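Local coordinates for protein glucose-6-phosphate dehydrogenase (Trypanosoma cruzi, PDB 5AQ1) that catalyses the NADP+-dependent oxidation of glucose 6-phosphate to 6-phosphogluconolactone, the entry step of the pentose phosphate pathway, at residues B[279-284]-B[376-381]; B[273-278]-B[300-305]; B[362-367]-B[496-501]; B[293-298]-B[460-465]. One frame throughout, in Å; residues are numbered along the deposited sequence.

Contact 1 of 4, residues B[279-284]-B[376-381]; sequences SLLTME and IRIQFK
L281, in the last turn of helix 264-282, lays its two methyls against the branch methyl of I376 on strand 373-380. The side chains reach toward each other tip to tip: L281 CD1 comes 3.5 Å from I376 CG2, and L281 CD2 lies 3.9 Å from the same atom. With CG1 of I376 beside the backbone N (chi1 -60°), the branch methyl CG2 falls anti to the N and toward the leucine, while CG1 and CD1 run off on the other side toward I277, one turn back on the helix. One step of two residues along the strand, I378 also faces the helix, and its CD1 gives a more distant contact of 4.4 Å with L281 CD2. R377, between them, points away and pairs with E395 and D375.

The leucine packs on the mixed sheet of the C-terminal domain across two strands, for I245 of the adjacent strand 240-248 also touches it. Just beyond, the helix ends and the chain turns off at M283. No polar side-chain atom enters the contact. With 111 Å² buried and no hydrogen bond across it, the helix end is held to the sheet by shape and the exclusion of water, without a directional bond to fix its register.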
# COMPACT_ATOMS: atom_id res chain seq x y z
N SER B 279 11.48 1.40 20.60
CA SER B 279 11.00 2.72 20.23
C SER B 279 11.55 3.17 18.89
O SER B 279 10.84 3.78 18.09
CB SER B 279 11.35 3.75 21.31
OG SER B 279 12.74 4.03 21.33
N LEU B 280 12.82 2.86 18.63
CA LEU B 280 13.43 3.20 17.34
C LEU B 280 12.82 2.41 16.19
O LEU B 280 12.67 2.94 15.09
CB LEU B 280 14.94 2.96 17.40
CG LEU B 280 15.72 3.90 18.33
CD1 LEU B 280 17.12 3.37 18.56
CD2 LEU B 280 15.77 5.31 17.76
N LEU B 281 12.46 1.15 16.44
CA LEU B 281 11.86 0.29 15.42
C LEU B 281 10.40 0.62 15.11
O LEU B 281 9.91 0.25 14.05
CB LEU B 281 11.95 -1.18 15.85
CG LEU B 281 13.34 -1.79 15.96
CD1 LEU B 281 13.28 -3.11 16.72
CD2 LEU B 281 13.96 -1.99 14.59
N THR B 282 9.71 1.29 16.04
CA THR B 282 8.26 1.50 15.93
C THR B 282 7.82 2.95 15.72
O THR B 282 6.71 3.19 15.25
CB THR B 282 7.53 0.95 17.17
OG1 THR B 282 8.06 1.58 18.35
CG2 THR B 282 7.70 -0.56 17.27
N MET B 283 8.66 3.92 16.11
CA MET B 283 8.32 5.33 15.99
C MET B 283 7.93 5.71 14.56
O MET B 283 8.32 5.05 13.60
CB MET B 283 9.49 6.22 16.44
CG MET B 283 10.75 6.08 15.59
SD MET B 283 12.16 7.05 16.18
CE MET B 283 12.07 8.47 15.10
N GLU B 284 7.15 6.79 14.44
CA GLU B 284 6.87 7.37 13.13
C GLU B 284 8.09 8.12 12.61
O GLU B 284 9.03 8.40 13.36
CB GLU B 284 5.67 8.32 13.21
CG GLU B 284 4.35 7.63 13.52
CD GLU B 284 3.90 6.71 12.41
OE1 GLU B 284 4.03 7.09 11.23
OE2 GLU B 284 3.42 5.59 12.73
N ILE B 376 17.91 -8.09 16.24
CA ILE B 376 16.56 -7.64 15.93
C ILE B 376 16.12 -8.43 14.71
O ILE B 376 16.86 -8.51 13.73
CB ILE B 376 16.56 -6.13 15.60
CG1 ILE B 376 17.08 -5.32 16.79
CG2 ILE B 376 15.17 -5.66 15.20
CD1 ILE B 376 17.61 -3.96 16.41
N ARG B 377 14.94 -9.02 14.78
CA ARG B 377 14.41 -9.79 13.66
C ARG B 377 13.03 -9.27 13.24
O ARG B 377 12.07 -9.39 13.99
CB ARG B 377 14.35 -11.27 14.01
CG ARG B 377 15.71 -11.93 14.05
CD ARG B 377 15.69 -13.25 14.80
NE ARG B 377 17.02 -13.86 14.85
CZ ARG B 377 17.60 -14.54 13.86
NH1 ARG B 377 16.98 -14.71 12.70
NH2 ARG B 377 18.81 -15.05 14.03
N ILE B 378 12.97 -8.69 12.05
CA ILE B 378 11.71 -8.25 11.45
C ILE B 378 11.23 -9.35 10.51
O ILE B 378 11.68 -9.45 9.37
CB ILE B 378 11.88 -6.94 10.64
CG1 ILE B 378 12.67 -5.89 11.42
CG2 ILE B 378 10.52 -6.39 10.21
CD1 ILE B 378 11.97 -5.39 12.67
N GLN B 379 10.32 -10.19 11.01
CA GLN B 379 9.80 -11.31 10.23
C GLN B 379 8.56 -10.90 9.43
O GLN B 379 7.52 -10.59 10.01
CB GLN B 379 9.49 -12.49 11.15
CG GLN B 379 9.04 -13.74 10.43
CD GLN B 379 9.05 -14.96 11.34
OE1 GLN B 379 8.02 -15.36 11.86
NE2 GLN B 379 10.23 -15.54 11.53
N PHE B 380 8.69 -10.93 8.11
CA PHE B 380 7.59 -10.54 7.22
C PHE B 380 6.60 -11.68 7.02
O PHE B 380 6.84 -12.83 7.39
CB PHE B 380 8.14 -10.07 5.87
CG PHE B 380 9.06 -8.89 5.97
CD1 PHE B 380 8.55 -7.60 6.11
CD2 PHE B 380 10.44 -9.06 5.96
CE1 PHE B 380 9.40 -6.51 6.22
CE2 PHE B 380 11.29 -7.97 6.06
CZ PHE B 380 10.77 -6.69 6.19
N LYS B 381 5.45 -11.34 6.45
CA LYS B 381 4.39 -12.30 6.18
C LYS B 381 4.79 -13.26 5.07
O LYS B 381 5.66 -12.97 4.25
CB LYS B 381 3.11 -11.58 5.78
CG LYS B 381 2.41 -10.86 6.91
CD LYS B 381 1.35 -9.92 6.37
CE LYS B 381 0.23 -9.72 7.37
NZ LYS B 381 -0.64 -8.58 6.97

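Contact 2 of 4, residues B[273-278]-B[300-305]; sequences HLTQIL and QVLRQV. With BG6 (6-O-phosphono-beta-D-glucopyranose), chain F.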
# COMPACT_ATOMS: atom_id res chain seq x y z
N HIS B 273 17.30 -0.97 27.67
CA HIS B 273 18.01 -1.25 26.42
C HIS B 273 17.07 -1.68 25.29
O HIS B 273 17.10 -1.12 24.20
CB HIS B 273 19.07 -2.34 26.62
CG HIS B 273 20.12 -1.99 27.63
ND1 HIS B 273 20.77 -0.77 27.63
CD2 HIS B 273 20.66 -2.70 28.64
CE1 HIS B 273 21.65 -0.74 28.61
NE2 HIS B 273 21.61 -1.90 29.24
N LEU B 274 16.24 -2.68 25.56
CA LEU B 274 15.39 -3.27 24.53
C LEU B 274 14.16 -2.41 24.23
O LEU B 274 13.65 -2.44 23.11
CB LEU B 274 14.97 -4.69 24.92
CG LEU B 274 16.11 -5.66 25.28
CD1 LEU B 274 15.58 -7.09 25.32
CD2 LEU B 274 17.29 -5.57 24.32
N THR B 275 13.69 -1.65 25.22
CA THR B 275 12.61 -0.69 25.00
C THR B 275 13.10 0.48 24.14
O THR B 275 12.35 1.02 23.33
CB THR B 275 12.04 -0.18 26.33
OG1 THR B 275 11.55 -1.28 27.09
CG2 THR B 275 10.90 0.82 26.10
N GLN B 276 14.35 0.89 24.32
CA GLN B 276 14.96 1.90 23.45
C GLN B 276 14.98 1.42 22.01
O GLN B 276 14.57 2.15 21.09
CB GLN B 276 16.39 2.22 23.91
CG GLN B 276 16.48 3.21 25.05
CD GLN B 276 16.04 4.61 24.65
OE1 GLN B 276 16.02 4.95 23.47
NE2 GLN B 276 15.69 5.42 25.64
N ILE B 277 15.45 0.19 21.81
CA ILE B 277 15.44 -0.43 20.48
C ILE B 277 14.00 -0.52 19.96
O ILE B 277 13.75 -0.19 18.80
CB ILE B 277 16.10 -1.82 20.51
CG1 ILE B 277 17.62 -1.67 20.68
CG2 ILE B 277 15.81 -2.60 19.23
CD1 ILE B 277 18.33 -2.93 21.10
N LEU B 278 13.08 -0.94 20.81
CA LEU B 278 11.66 -1.02 20.44
C LEU B 278 11.16 0.31 19.90
O LEU B 278 10.49 0.35 18.86
CB LEU B 278 10.81 -1.44 21.64
CG LEU B 278 9.29 -1.42 21.44
CD1 LEU B 278 8.86 -2.36 20.32
CD2 LEU B 278 8.59 -1.79 22.74
N GLN B 300 6.20 9.41 21.77
CA GLN B 300 4.86 9.25 21.19
C GLN B 300 4.47 7.79 21.06
O GLN B 300 3.38 7.40 21.47
CB GLN B 300 4.82 9.95 19.83
CG GLN B 300 3.49 9.87 19.09
CD GLN B 300 2.34 10.47 19.87
OE1 GLN B 300 2.53 11.37 20.66
NE2 GLN B 300 1.13 9.97 19.64
N VAL B 301 5.36 6.98 20.48
CA VAL B 301 5.08 5.57 20.25
C VAL B 301 5.09 4.75 21.54
O VAL B 301 4.28 3.83 21.70
CB VAL B 301 6.02 4.94 19.18
CG1 VAL B 301 7.44 4.76 19.70
CG2 VAL B 301 5.47 3.60 18.71
N LEU B 302 5.99 5.07 22.47
CA LEU B 302 6.04 4.35 23.74
C LEU B 302 4.76 4.53 24.56
O LEU B 302 4.33 3.61 25.25
CB LEU B 302 7.26 4.77 24.57
CG LEU B 302 8.63 4.22 24.14
CD1 LEU B 302 9.68 4.63 25.16
CD2 LEU B 302 8.63 2.71 23.97
N ARG B 303 4.14 5.71 24.45
CA ARG B 303 2.86 5.96 25.13
C ARG B 303 1.69 5.18 24.50
O ARG B 303 0.61 5.09 25.09
CB ARG B 303 2.55 7.46 25.17
CG ARG B 303 3.45 8.23 26.13
CD ARG B 303 3.16 9.72 26.15
NE ARG B 303 1.87 10.04 26.80
CZ ARG B 303 0.78 10.50 26.18
NH1 ARG B 303 0.75 10.72 24.87
NH2 ARG B 303 -0.32 10.74 26.90
N GLN B 304 1.91 4.61 23.31
CA GLN B 304 0.91 3.78 22.63
C GLN B 304 1.13 2.28 22.83
O GLN B 304 0.35 1.48 22.33
CB GLN B 304 0.92 4.10 21.14
CG GLN B 304 0.56 5.55 20.83
CD GLN B 304 0.72 5.90 19.37
OE1 GLN B 304 1.09 5.06 18.55
NE2 GLN B 304 0.46 7.15 19.04
N VAL B 305 2.19 1.91 23.53
CA VAL B 305 2.45 0.50 23.83
C VAL B 305 1.53 0.05 24.96
O VAL B 305 1.43 0.72 25.98
CB VAL B 305 3.92 0.26 24.24
CG1 VAL B 305 4.14 -1.19 24.63
CG2 VAL B 305 4.86 0.65 23.10
C1 BG6 F . 24.16 -3.37 31.58
C2 BG6 F . 23.35 -4.32 32.45
O1 BG6 F . 23.45 -2.14 31.40
O5 BG6 F . 24.39 -3.96 30.30
C3 BG6 F . 24.09 -5.65 32.57
O2 BG6 F . 23.14 -3.75 33.75
C4 BG6 F . 24.34 -6.20 31.18
O3 BG6 F . 23.35 -6.59 33.35
C5 BG6 F . 25.14 -5.19 30.37
O4 BG6 F . 25.03 -7.44 31.27
C6 BG6 F . 25.44 -5.71 28.97
O6 BG6 F . 26.01 -4.68 28.16
P BG6 F . 26.73 -5.06 26.77
O1P BG6 F . 25.69 -5.83 25.99
O2P BG6 F . 27.06 -3.74 26.14
O3P BG6 F . 27.93 -5.88 27.20
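T275 and L302 meet at a slant, the threonine methyl CG2 lying against the isobutyl fork of the leucine. T275 CG2 is 3.6 Å from L302 CD2 and 4.1 Å from L302 CD1, so the methyl touches both prongs but favours one. With OG1 of the threonine beside the backbone N (chi1 -59°), CG2 is left anti to it and faces L302. The hydroxyl goes the other way and bonds to I270 O in the preceding turn and to Y470 OH, which keeps the polar branch out of the apolar seam. One turn further on, L278 reaches across at the longer range of 4.5 Å between its CD2 and V305 CG2. V305 closes a type I beta turn begun at L302, and this turn brings the chain back toward helix 264-282. Helix 460-479 packs on the same seam: A465 and I469 touch L302, and A466 touches T275.

At the other end of the same helical segment, H273 points into the glucose 6-phosphate site. The sugar hydroxyl O1 lies in the plane of the ring, at its edge, 2.8 Å from H273 NE2 in a hydrogen bond of 163°. ND1 is bonded to D210, and Y212 stacks on the ring. The arrangement is consistent with the histidine–aspartate pair that in this family takes up the proton of the C1 hydroxyl. One short piece of helix thus combines two chemistries: methyl packing without polar bonds behind, and a ring fixed at both nitrogens in front, with its edge turned to the hydroxyl on C1, the carbon that is oxidised.

Contact 3 of 4, residues B[362-367]-B[496-501]; sequences IIRAGK and EAQEFI. With BG6 (6-O-phosphono-beta-D-glucopyranose), chain F.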
# COMPACT_ATOMS: atom_id res chain seq x y z
N ILE B 362 7.83 -9.48 20.23
CA ILE B 362 8.44 -10.40 21.18
C ILE B 362 9.73 -9.80 21.71
O ILE B 362 10.68 -9.61 20.95
CB ILE B 362 8.78 -11.76 20.53
CG1 ILE B 362 7.61 -12.29 19.68
CG2 ILE B 362 9.17 -12.78 21.59
CD1 ILE B 362 6.32 -12.46 20.45
N ILE B 363 9.76 -9.49 23.00
CA ILE B 363 10.97 -9.02 23.65
C ILE B 363 11.49 -10.16 24.51
O ILE B 363 10.76 -10.65 25.38
CB ILE B 363 10.72 -7.82 24.58
CG1 ILE B 363 9.84 -6.76 23.91
CG2 ILE B 363 12.04 -7.23 25.05
CD1 ILE B 363 10.55 -5.91 22.88
N ARG B 364 12.72 -10.59 24.28
CA ARG B 364 13.32 -11.61 25.15
C ARG B 364 14.73 -11.24 25.59
O ARG B 364 15.51 -10.65 24.85
CB ARG B 364 13.27 -12.99 24.51
CG ARG B 364 13.90 -13.09 23.14
CD ARG B 364 13.74 -14.48 22.58
NE ARG B 364 14.63 -14.69 21.44
CZ ARG B 364 15.09 -15.88 21.05
NH1 ARG B 364 14.77 -17.00 21.69
NH2 ARG B 364 15.91 -15.93 20.00
N ALA B 365 15.03 -11.60 26.84
CA ALA B 365 16.29 -11.25 27.46
C ALA B 365 16.61 -12.27 28.54
O ALA B 365 15.76 -12.58 29.38
CB ALA B 365 16.21 -9.85 28.07
N GLY B 366 17.82 -12.81 28.51
CA GLY B 366 18.24 -13.78 29.51
C GLY B 366 19.73 -13.81 29.73
O GLY B 366 20.51 -13.55 28.82
N LYS B 367 20.12 -14.13 30.97
CA LYS B 367 21.51 -14.40 31.31
C LYS B 367 21.66 -15.91 31.52
O LYS B 367 20.66 -16.63 31.63
CB LYS B 367 21.90 -13.63 32.58
CG LYS B 367 22.03 -12.12 32.36
CD LYS B 367 22.38 -11.39 33.65
CE LYS B 367 22.49 -9.88 33.44
NZ LYS B 367 23.84 -9.45 32.98
N GLU B 496 9.05 -23.84 27.71
CA GLU B 496 7.77 -23.17 27.45
C GLU B 496 7.94 -21.72 26.98
O GLU B 496 6.97 -21.10 26.54
CB GLU B 496 6.79 -23.29 28.63
CG GLU B 496 7.36 -23.16 30.04
CD GLU B 496 7.91 -24.46 30.61
OE1 GLU B 496 7.13 -25.27 31.16
OE2 GLU B 496 9.13 -24.67 30.50
N ALA B 497 9.15 -21.18 27.07
CA ALA B 497 9.48 -19.92 26.42
C ALA B 497 9.41 -20.05 24.90
O ALA B 497 8.88 -19.18 24.23
CB ALA B 497 10.86 -19.44 26.84
N GLN B 498 9.93 -21.15 24.37
CA GLN B 498 9.88 -21.40 22.92
C GLN B 498 8.46 -21.63 22.43
O GLN B 498 8.10 -21.17 21.34
CB GLN B 498 10.75 -22.60 22.53
CG GLN B 498 12.25 -22.35 22.65
CD GLN B 498 12.72 -21.17 21.80
OE1 GLN B 498 12.14 -20.86 20.76
NE2 GLN B 498 13.79 -20.51 22.25
N GLU B 499 7.66 -22.34 23.21
CA GLU B 499 6.26 -22.56 22.86
C GLU B 499 5.48 -21.25 22.91
O GLU B 499 4.64 -20.99 22.04
CB GLU B 499 5.63 -23.60 23.80
CG GLU B 499 4.18 -23.95 23.49
CD GLU B 499 3.93 -24.35 22.04
OE1 GLU B 499 4.85 -24.91 21.40
OE2 GLU B 499 2.81 -24.11 21.55
N PHE B 500 5.77 -20.42 23.91
CA PHE B 500 5.16 -19.09 24.00
C PHE B 500 5.50 -18.23 22.78
O PHE B 500 4.64 -17.53 22.25
CB PHE B 500 5.59 -18.38 25.28
CG PHE B 500 5.07 -16.98 25.41
CD1 PHE B 500 3.73 -16.75 25.71
CD2 PHE B 500 5.90 -15.88 25.22
CE1 PHE B 500 3.24 -15.46 25.83
CE2 PHE B 500 5.42 -14.59 25.34
CZ PHE B 500 4.08 -14.38 25.64
N ILE B 501 6.76 -18.28 22.35
CA ILE B 501 7.20 -17.54 21.16
C ILE B 501 6.47 -18.03 19.92
O ILE B 501 6.02 -17.22 19.10
CB ILE B 501 8.73 -17.64 20.97
CG1 ILE B 501 9.45 -16.84 22.05
CG2 ILE B 501 9.14 -17.13 19.59
CD1 ILE B 501 10.93 -17.12 22.17
C1 BG6 F . 24.16 -3.37 31.58
C2 BG6 F . 23.35 -4.32 32.45
O1 BG6 F . 23.45 -2.14 31.40
O5 BG6 F . 24.39 -3.96 30.30
C3 BG6 F . 24.09 -5.65 32.57
O2 BG6 F . 23.14 -3.75 33.75
C4 BG6 F . 24.34 -6.20 31.18
O3 BG6 F . 23.35 -6.59 33.35
C5 BG6 F . 25.14 -5.19 30.37
O4 BG6 F . 25.03 -7.44 31.27
C6 BG6 F . 25.44 -5.71 28.97
O6 BG6 F . 26.01 -4.68 28.16
P BG6 F . 26.73 -5.06 26.77
O1P BG6 F . 25.69 -5.83 25.99
O2P BG6 F . 27.06 -3.74 26.14
O3P BG6 F . 27.93 -5.88 27.20
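I501 of helix 495-504 packs against both I362 and R364, the two residues of strand 361-366 that point toward it. Its CG1 lies 4.1 Å from the branch methyl CG2 of I362. Its CD1 comes 3.9 Å from both R364 CD and R364 NH1, the arginine chain passing at about a right angle. Q498 meets that guanidinium near its plane, at the edge, with the amide turned 85° to it; R364 NH1 and Q498 NE2, 3.7 Å apart, are both donors and make no hydrogen bond. Strand and helix run nearly antiparallel, at 162°, with their axes 10.9 Å apart.

This is helix-on-sheet packing in the C-terminal domain: helix 495-504 covers one face of the mixed sheet, while the alternating I363 and A365 turn to helix 264-282 on the other. R364 is extended from CG to NE, and NE bonds to T246 OG1 on neighbouring strand 240-248, which steadies the guanidinium over the sheet.

Past the strand's end the chain enters the substrate site. K367 NZ gives hydrogen bonds of 2.9 Å to both O3 and O4 of glucose 6-phosphate and a salt bridge to E249, which also binds the sugar, while K367 O takes the hydroxyl of Y487.

Contact 4 of 4, residues B[293-298]-B[460-465]; sequences DIRDEK and VDELDA
K298 and E462 form the closely bound centre of this helix pair, their CA atoms 7.1 Å apart. The lysine is bent at chi3 (77°), which swings its ammonium group alongside the carboxylate, and K298 NZ makes a salt bridge of 3.1 Å to E462 OE2 on the syn side, 22° out of the carboxylate plane. E462 is extended, with CG anti to its backbone N, and reaches straight across from its helix. Water 1 closes a second path: it accepts from K298 NZ and lies 2.9 Å from E462 OE1, to which it can donate. Q276 of helix 264-282 doubles the pairing, its amide oxygen taking K298 NZ and its amide nitrogen giving to E462 OE2, while the backbone N of R459 reaches OE1. These buried charges are thus met on several sides, which would favour the ionised forms of both groups.

Away from this centre the contact is looser. R295 crosses E462 at about a right angle and touches it by its aliphatic part, R295 CG to E462 OE1 at 3.9 Å; its polar end is taken by E292 and by F457 O. Farther out, the partly exposed D296 and D461 hold their carboxylates 5.6 Å apart, D296 OD1 to D461 OD2, and R459 forms salt bridges to both. D296 and E297 also pair with R287 of a third subunit. The two segments, on helices 291-302 and 460-479, come nearest at K298 and E462, with helix 264-282 against K298 and helix 187-197 packed on V460 and L463.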
# COMPACT_ATOMS: atom_id res chain seq x y z
N ASP B 293 12.95 16.47 17.79
CA ASP B 293 12.01 15.88 16.84
C ASP B 293 12.07 14.35 16.87
O ASP B 293 11.05 13.69 16.76
CB ASP B 293 12.26 16.40 15.42
CG ASP B 293 11.65 17.77 15.17
OD1 ASP B 293 10.76 18.17 15.94
OD2 ASP B 293 12.05 18.44 14.20
N ILE B 294 13.28 13.81 17.04
CA ILE B 294 13.46 12.36 17.13
C ILE B 294 12.94 11.82 18.47
O ILE B 294 12.20 10.84 18.51
CB ILE B 294 14.93 11.96 16.92
CG1 ILE B 294 15.34 12.22 15.47
CG2 ILE B 294 15.15 10.49 17.25
CD1 ILE B 294 16.83 12.19 15.21
N ARG B 295 13.31 12.48 19.56
CA ARG B 295 12.87 12.06 20.89
C ARG B 295 11.36 12.17 21.09
O ARG B 295 10.76 11.35 21.78
CB ARG B 295 13.57 12.87 21.96
CG ARG B 295 14.94 12.34 22.34
CD ARG B 295 15.78 13.46 22.95
NE ARG B 295 16.29 13.13 24.27
CZ ARG B 295 16.61 14.03 25.20
NH1 ARG B 295 16.47 15.33 24.98
NH2 ARG B 295 17.07 13.61 26.38
N ASP B 296 10.75 13.19 20.49
CA ASP B 296 9.29 13.33 20.49
C ASP B 296 8.63 12.07 19.93
O ASP B 296 7.69 11.55 20.53
CB ASP B 296 8.84 14.55 19.68
CG ASP B 296 8.94 15.86 20.46
OD1 ASP B 296 9.51 15.88 21.57
OD2 ASP B 296 8.46 16.88 19.93
N GLU B 297 9.12 11.58 18.80
CA GLU B 297 8.54 10.39 18.17
C GLU B 297 8.72 9.14 19.01
O GLU B 297 7.84 8.27 19.04
CB GLU B 297 9.12 10.16 16.77
CG GLU B 297 8.79 11.24 15.74
CD GLU B 297 7.30 11.50 15.57
OE1 GLU B 297 6.49 10.58 15.82
OE2 GLU B 297 6.95 12.62 15.16
N LYS B 298 9.86 9.04 19.68
CA LYS B 298 10.12 7.90 20.56
C LYS B 298 9.15 7.89 21.74
O LYS B 298 8.62 6.84 22.10
CB LYS B 298 11.57 7.92 21.05
CG LYS B 298 12.59 7.71 19.94
CD LYS B 298 14.01 8.02 20.39
CE LYS B 298 14.58 6.90 21.24
NZ LYS B 298 15.91 7.25 21.81
N VAL B 460 13.30 12.85 30.07
CA VAL B 460 12.54 12.62 31.31
C VAL B 460 11.19 11.94 31.04
O VAL B 460 10.81 11.02 31.76
CB VAL B 460 12.37 13.92 32.14
CG1 VAL B 460 11.53 14.97 31.40
CG2 VAL B 460 11.76 13.61 33.50
N ASP B 461 10.49 12.39 30.00
CA ASP B 461 9.17 11.84 29.65
C ASP B 461 9.30 10.49 28.93
O ASP B 461 8.44 9.63 29.07
CB ASP B 461 8.35 12.85 28.83
CG ASP B 461 9.02 13.25 27.52
OD1 ASP B 461 10.27 13.18 27.42
OD2 ASP B 461 8.30 13.67 26.59
N GLU B 462 10.38 10.33 28.17
CA GLU B 462 10.74 9.06 27.54
C GLU B 462 10.93 7.96 28.59
O GLU B 462 10.47 6.83 28.41
CB GLU B 462 12.02 9.25 26.73
CG GLU B 462 12.47 8.08 25.87
CD GLU B 462 13.72 8.40 25.06
OE1 GLU B 462 14.14 9.58 25.04
OE2 GLU B 462 14.29 7.48 24.44
N LEU B 463 11.60 8.31 29.67
CA LEU B 463 11.84 7.39 30.79
C LEU B 463 10.53 6.96 31.46
O LEU B 463 10.32 5.78 31.72
CB LEU B 463 12.75 8.06 31.81
CG LEU B 463 13.32 7.21 32.94
CD1 LEU B 463 14.35 6.19 32.45
CD2 LEU B 463 13.93 8.16 33.96
N ASP B 464 9.67 7.94 31.74
CA ASP B 464 8.34 7.70 32.33
C ASP B 464 7.48 6.76 31.48
O ASP B 464 6.81 5.87 32.02
CB ASP B 464 7.60 9.03 32.52
CG ASP B 464 6.19 8.85 33.09
OD1 ASP B 464 6.07 8.55 34.29
OD2 ASP B 464 5.21 9.02 32.33
N ALA B 465 7.49 6.95 30.17
CA ALA B 465 6.72 6.11 29.25
C ALA B 465 7.18 4.66 29.31
O ALA B 465 6.36 3.74 29.25
CB ALA B 465 6.83 6.64 27.83
O HOH W 1 16.30 9.46 23.14

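Contacts 1, 2 and 4 are buried, while contact 3 is only partly so, at the edge where helix 495-504 meets solvent. Contacts 1 and 2 share helix 264-282, and contacts 2 and 4 share helix 291-302; Q276 of contact 2 supplies both polar links to the K298–E462 pair of contact 4. Contacts 1 and 3 reach the same mixed sheet, but from helices on its two faces. Apolar side chains carry contacts 1 and 2, contact 3 adds an arginine crossing its isoleucine, and contact 4 rests on a salt bridge and a water. H273 and K367 tie contacts 2 and 3 to opposite parts of one sugar.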